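Local coordinates for protein tungsten formylmethanofuran dehydrogenase subunit E (PDB 3D00) that binds zinc through a C-terminal treble-clef finger and belongs to a family implicated in microbial methanogenesis, though its own reaction remains unestablished, at residues 49-54 against 74-79; 165-170 against 178-183. All coordinates share one frame; numbering follows the deposited sequence.

The two contacts illustrate how the chemistry of a contact follows its place in the fold. Contact 1 (49-54 against 74-79) belongs to the alpha+beta core, where two parallel strands of the mixed sheet join through backbone hydrogen bonds and apolar side chains. Contact 2 (165-170 against 178-183) lies in the outlying treble-clef finger, where a zinc ion bound by cysteine sulfurs joins the segments, with an N-H···S hydrogen bond and a leucine packed at the exposed side. They share no helix or strand, and the centres of contacts 1 and 2 are 29 Å apart. Five of nine touching residues are buried in contact 1, two of seven in contact 2. Both nevertheless reach the second subunit of the dimer.

Contact 1 of 2, residues 49-54 against 74-79; sequences LYDAIC and NGWLTV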
loop_
_atom_site.group_PDB
_atom_site.type_symbol
_atom_site.label_atom_id
_atom_site.label_comp_id
_atom_site.label_asym_id
_atom_site.label_seq_id
_atom_site.Cartn_x
_atom_site.Cartn_y
_atom_site.Cartn_z
ATOM N N LEU A 49 7.591 -1.991 -19.106
ATOM C CA LEU A 49 7.671 -2.031 -17.633
ATOM C C LEU A 49 7.267 -0.677 -17.051
ATOM O O LEU A 49 7.912 0.362 -17.306
ATOM C CB LEU A 49 9.098 -2.399 -17.144
ATOM N N TYR A 50 6.207 -0.695 -16.249
ATOM C CA TYR A 50 5.604 0.533 -15.797
ATOM C C TYR A 50 5.553 0.593 -14.280
ATOM O O TYR A 50 5.405 -0.426 -13.617
ATOM C CB TYR A 50 4.209 0.691 -16.446
ATOM C CG TYR A 50 3.153 -0.376 -16.132
ATOM C CD1 TYR A 50 2.438 -0.327 -14.964
ATOM C CD2 TYR A 50 2.852 -1.392 -17.030
ATOM C CE1 TYR A 50 1.491 -1.258 -14.659
ATOM C CE2 TYR A 50 1.876 -2.327 -16.746
ATOM C CZ TYR A 50 1.207 -2.248 -15.538
ATOM O OH TYR A 50 0.220 -3.136 -15.181
ATOM N N ASP A 51 5.697 1.797 -13.745
ATOM C CA ASP A 51 5.334 2.071 -12.368
ATOM C C ASP A 51 3.938 2.705 -12.259
ATOM O O ASP A 51 3.346 3.094 -13.234
ATOM C CB ASP A 51 6.417 2.940 -11.687
ATOM C CG ASP A 51 7.650 2.115 -11.211
ATOM O OD1 ASP A 51 7.763 0.916 -11.535
ATOM O OD2 ASP A 51 8.502 2.690 -10.491
ATOM N N ALA A 52 3.402 2.812 -11.058
ATOM C CA ALA A 52 2.052 3.382 -10.889
ATOM C C ALA A 52 2.046 4.497 -9.842
ATOM O O ALA A 52 2.836 4.474 -8.937
ATOM C CB ALA A 52 1.090 2.272 -10.517
ATOM N N ILE A 53 1.167 5.475 -9.999
ATOM C CA ILE A 53 0.909 6.506 -8.989
ATOM C C ILE A 53 -0.585 6.618 -8.764
ATOM O O ILE A 53 -1.335 6.767 -9.738
ATOM C CB ILE A 53 1.404 7.917 -9.426
ATOM C CG1 ILE A 53 2.901 8.064 -9.278
ATOM C CG2 ILE A 53 0.788 9.019 -8.555
ATOM C CD1 ILE A 53 3.445 8.796 -10.400
ATOM N N CYS A 54 -1.033 6.496 -7.507
ATOM C CA CYS A 54 -2.417 6.832 -7.131
ATOM C C CYS A 54 -2.424 8.143 -6.399
ATOM O O CYS A 54 -1.592 8.329 -5.546
ATOM C CB CYS A 54 -3.008 5.809 -6.181
ATOM S SG CYS A 54 -3.289 4.281 -6.984
ATOM N N ASN A 74 6.785 -3.108 -2.939
ATOM C CA ASN A 74 7.947 -3.204 -3.886
ATOM C C ASN A 74 8.359 -1.849 -4.450
ATOM O O ASN A 74 9.341 -1.708 -5.204
ATOM C CB ASN A 74 7.729 -4.236 -5.009
ATOM C CG ASN A 74 6.617 -3.885 -5.954
ATOM O OD1 ASN A 74 6.164 -2.748 -6.027
ATOM N ND2 ASN A 74 6.162 -4.876 -6.689
ATOM N N GLY A 75 7.593 -0.856 -4.053
ATOM C CA GLY A 75 7.865 0.523 -4.363
ATOM C C GLY A 75 7.486 0.929 -5.757
ATOM O O GLY A 75 7.719 2.067 -6.128
ATOM N N TRP A 76 6.926 0.020 -6.546
ATOM C CA TRP A 76 6.551 0.372 -7.920
ATOM C C TRP A 76 5.243 1.154 -7.906
ATOM O O TRP A 76 4.985 1.913 -8.820
ATOM C CB TRP A 76 6.484 -0.842 -8.835
ATOM C CG TRP A 76 7.817 -1.618 -8.922
ATOM C CD1 TRP A 76 9.062 -1.180 -8.558
ATOM C CD2 TRP A 76 7.994 -2.950 -9.408
ATOM N NE1 TRP A 76 9.995 -2.162 -8.777
ATOM C CE2 TRP A 76 9.369 -3.263 -9.289
ATOM C CE3 TRP A 76 7.123 -3.911 -9.935
ATOM C CZ2 TRP A 76 9.896 -4.502 -9.674
ATOM C CZ3 TRP A 76 7.637 -5.152 -10.319
ATOM C CH2 TRP A 76 9.018 -5.435 -10.189
ATOM N N LEU A 77 4.439 0.996 -6.837
ATOM C CA LEU A 77 3.305 1.884 -6.565
ATOM C C LEU A 77 3.672 2.953 -5.550
ATOM O O LEU A 77 4.110 2.627 -4.416
ATOM C CB LEU A 77 2.134 1.108 -6.009
ATOM C CG LEU A 77 0.852 1.856 -5.603
ATOM C CD1 LEU A 77 0.227 2.710 -6.727
ATOM C CD2 LEU A 77 -0.183 0.916 -5.010
ATOM N N THR A 78 3.461 4.206 -5.958
ATOM C CA THR A 78 3.514 5.377 -5.098
ATOM C C THR A 78 2.082 5.892 -4.898
ATOM O O THR A 78 1.301 5.955 -5.824
ATOM C CB THR A 78 4.450 6.461 -5.752
ATOM O OG1 THR A 78 5.792 5.981 -5.691
ATOM C CG2 THR A 78 4.432 7.817 -5.038
ATOM N N VAL A 79 1.761 6.272 -3.670
ATOM C CA VAL A 79 0.514 6.880 -3.350
ATOM C C VAL A 79 0.818 8.312 -2.889
ATOM O O VAL A 79 1.619 8.527 -1.969
ATOM C CB VAL A 79 -0.206 6.088 -2.264
ATOM C CG1 VAL A 79 -1.437 6.827 -1.824
ATOM C CG2 VAL A 79 -0.554 4.636 -2.819
HETATM O O HOH W 1 5.492 5.196 -8.588
#
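Asp51 and Trp76 meet where parallel strands 50-54 and 77-79 begin to pair, in a beta-alpha-beta unit whose connection carries helix 60-67. Their side chains cross at about a right angle, yet the carboxylate and indole planes are only 21° apart. OD1 of Asp51 lies 3.5 Å from Trp76 CB and also forms a salt bridge with Lys92, which makes a cation-pi contact with the indole; acid and ring thus share one cation. An alanine at Asp51 would probably leave Lys92 without this carboxylate and open a gap beside Trp76 CB. Asn74 places ND2 3.5 Å above one face of the Trp76 ring, offset toward the rim, while its OD1 accepts the N-H of Trp76 in an Asx turn.

Further along, side chains sort by sheet face. Leu77 has CG anti to the backbone N (chi1 178°), and from there chi2 (56°) turns CD1 to 3.9 Å from both Ala52 CB and Cys54 SG; Val64 of helix 60-67 covers all three residues. On the other face Ile53 and Thr78 lie side by side, pointing the same way, with Ile53 CG1 4.2 Å from Thr78 CB. Three backbone hydrogen bonds fix the register. One runs from Thr78 N to Ala52 O (3.1 Å), and that oxygen also accepts a water at 2.8 Å, which is hydrogen-bonded in turn to Thr78 OG1.

Contact 2 of 2, residues 165-170 against 178-183; sequences LCPQCR and GELCLS. With ZN (zinc ion), chain B.
Cys166 and Cys181 converge on one zinc ion, each through SG at 2.4 Å, in the two-part site of a treble clef: a zinc knuckle supplies Cys166 and Cys169, and the start of a helix supplies Cys181 and Cys184. This metal side is the tight one. Cys166 extends with SG anti to its backbone N (chi1 180°), whereas Cys169 and Cys181 hold SG between backbone N and carbonyl carbon. The sulfur of Cys166 is gripped further: Cys181 N donates to it across the contact at 3.5 Å, nearly straight at 167°, and Gln168 N adds a weak bond from within the knuckle. Such N-H donors would probably draw off some of the negative charge gathered on the sulfur.

The outer side is looser and largely apolar. Leu180 lays its CD2 against the knuckle, 3.8 Å from Pro167 CG and 3.6 Å from Gln168 CB; its side chain crosses the proline at about a right angle. Its CD1 touches Gln168 OE1. Pro167 and Gln168 are exposed to solvent, and Leu180 partly so, in contrast to buried Cys166 and Cys181.

The knuckle links strands 163-165 and 172-174 of a small antiparallel sheet, and Tyr173 of the latter packs on both Cys166 and Cys181. Cys181 is the N-cap of helix 182-187, and Leu84 of the second subunit packs against it.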
loop_
_atom_site.group_PDB
_atom_site.type_symbol
_atom_site.label_atom_id
_atom_site.label_comp_id
_atom_site.label_asym_id
_atom_site.label_seq_id
_atom_site.Cartn_x
_atom_site.Cartn_y
_atom_site.Cartn_z
ATOM N N LEU A 165 22.708 2.597 14.427
ATOM C CA LEU A 165 21.881 2.184 15.583
ATOM C C LEU A 165 21.351 3.384 16.376
ATOM O O LEU A 165 22.124 4.205 16.870
ATOM C CB LEU A 165 22.678 1.274 16.533
ATOM C CG LEU A 165 21.937 0.564 17.679
ATOM C CD1 LEU A 165 20.817 -0.300 17.128
ATOM C CD2 LEU A 165 22.864 -0.258 18.603
ATOM N N CYS A 166 20.035 3.475 16.528
ATOM C CA CYS A 166 19.459 4.590 17.284
ATOM C C CYS A 166 19.816 4.418 18.737
ATOM O O CYS A 166 19.537 3.376 19.305
ATOM C CB CYS A 166 17.955 4.639 17.129
ATOM S SG CYS A 166 17.226 5.993 18.059
ATOM N N PRO A 167 20.448 5.441 19.344
ATOM C CA PRO A 167 20.849 5.302 20.739
ATOM C C PRO A 167 19.692 5.196 21.696
ATOM O O PRO A 167 19.856 4.682 22.788
ATOM C CB PRO A 167 21.607 6.594 21.025
ATOM C CG PRO A 167 21.224 7.535 19.958
ATOM C CD PRO A 167 20.840 6.752 18.777
ATOM N N GLN A 168 18.541 5.734 21.308
ATOM C CA GLN A 168 17.421 5.788 22.207
ATOM C C GLN A 168 16.620 4.487 22.221
ATOM O O GLN A 168 16.300 3.971 23.306
ATOM C CB GLN A 168 16.534 6.989 21.881
ATOM C CG GLN A 168 15.562 7.282 22.979
ATOM C CD GLN A 168 14.536 8.278 22.591
ATOM O OE1 GLN A 168 14.849 9.383 22.123
ATOM N NE2 GLN A 168 13.280 7.898 22.772
ATOM N N CYS A 169 16.312 3.933 21.045
ATOM C CA CYS A 169 15.522 2.698 20.985
ATOM C C CYS A 169 16.321 1.473 20.589
ATOM O O CYS A 169 15.798 0.363 20.667
ATOM C CB CYS A 169 14.341 2.854 20.028
ATOM S SG CYS A 169 14.795 2.851 18.289
ATOM N N ARG A 170 17.569 1.694 20.175
ATOM C CA ARG A 170 18.494 0.651 19.733
ATOM C C ARG A 170 17.910 -0.219 18.656
ATOM O O ARG A 170 18.014 -1.456 18.704
ATOM C CB ARG A 170 19.003 -0.175 20.914
ATOM C CG ARG A 170 19.768 0.656 21.935
ATOM C CD ARG A 170 20.381 -0.225 23.052
ATOM N NE ARG A 170 20.960 -1.505 22.601
ATOM C CZ ARG A 170 22.188 -1.669 22.103
ATOM N NH1 ARG A 170 23.017 -0.639 21.965
ATOM N NH2 ARG A 170 22.581 -2.879 21.723
ATOM N N GLY A 178 19.092 11.312 10.878
ATOM C CA GLY A 178 19.539 12.054 12.053
ATOM C C GLY A 178 20.208 11.241 13.145
ATOM O O GLY A 178 20.553 10.094 12.950
ATOM N N GLU A 179 20.381 11.876 14.304
ATOM C CA GLU A 179 21.084 11.303 15.447
ATOM C C GLU A 179 20.178 10.385 16.248
ATOM O O GLU A 179 20.640 9.659 17.131
ATOM C CB GLU A 179 21.593 12.389 16.388
ATOM C CG GLU A 179 22.094 13.663 15.740
ATOM C CD GLU A 179 22.320 14.735 16.790
ATOM O OE1 GLU A 179 23.149 14.499 17.702
ATOM O OE2 GLU A 179 21.640 15.785 16.718
ATOM N N LEU A 180 18.880 10.484 15.998
ATOM C CA LEU A 180 17.948 9.460 16.402
ATOM C C LEU A 180 17.179 9.075 15.167
ATOM O O LEU A 180 17.249 9.723 14.124
ATOM C CB LEU A 180 16.972 9.949 17.473
ATOM C CG LEU A 180 17.475 10.574 18.760
ATOM C CD1 LEU A 180 16.361 11.398 19.364
ATOM C CD2 LEU A 180 17.986 9.526 19.754
ATOM N N CYS A 181 16.452 7.988 15.275
ATOM C CA CYS A 181 15.575 7.589 14.218
ATOM C C CYS A 181 14.343 8.467 14.274
ATOM O O CYS A 181 14.080 9.185 15.263
ATOM C CB CYS A 181 15.184 6.130 14.347
ATOM S SG CYS A 181 14.066 5.850 15.683
ATOM N N LEU A 182 13.600 8.404 13.180
ATOM C CA LEU A 182 12.468 9.290 12.960
ATOM C C LEU A 182 11.370 9.002 13.969
ATOM O O LEU A 182 10.606 9.877 14.310
ATOM C CB LEU A 182 11.971 9.167 11.529
ATOM C CG LEU A 182 12.846 9.807 10.426
ATOM C CD1 LEU A 182 12.353 9.494 9.012
ATOM C CD2 LEU A 182 12.986 11.352 10.613
ATOM N N SER A 183 11.310 7.773 14.483
ATOM C CA SER A 183 10.344 7.454 15.519
ATOM C C SER A 183 10.714 8.199 16.795
ATOM O O SER A 183 9.895 8.928 17.366
ATOM C CB SER A 183 10.249 5.938 15.763
ATOM O OG SER A 183 9.283 5.656 16.758
HETATM ZN ZN ZN B . 14.971 5.273 17.821
#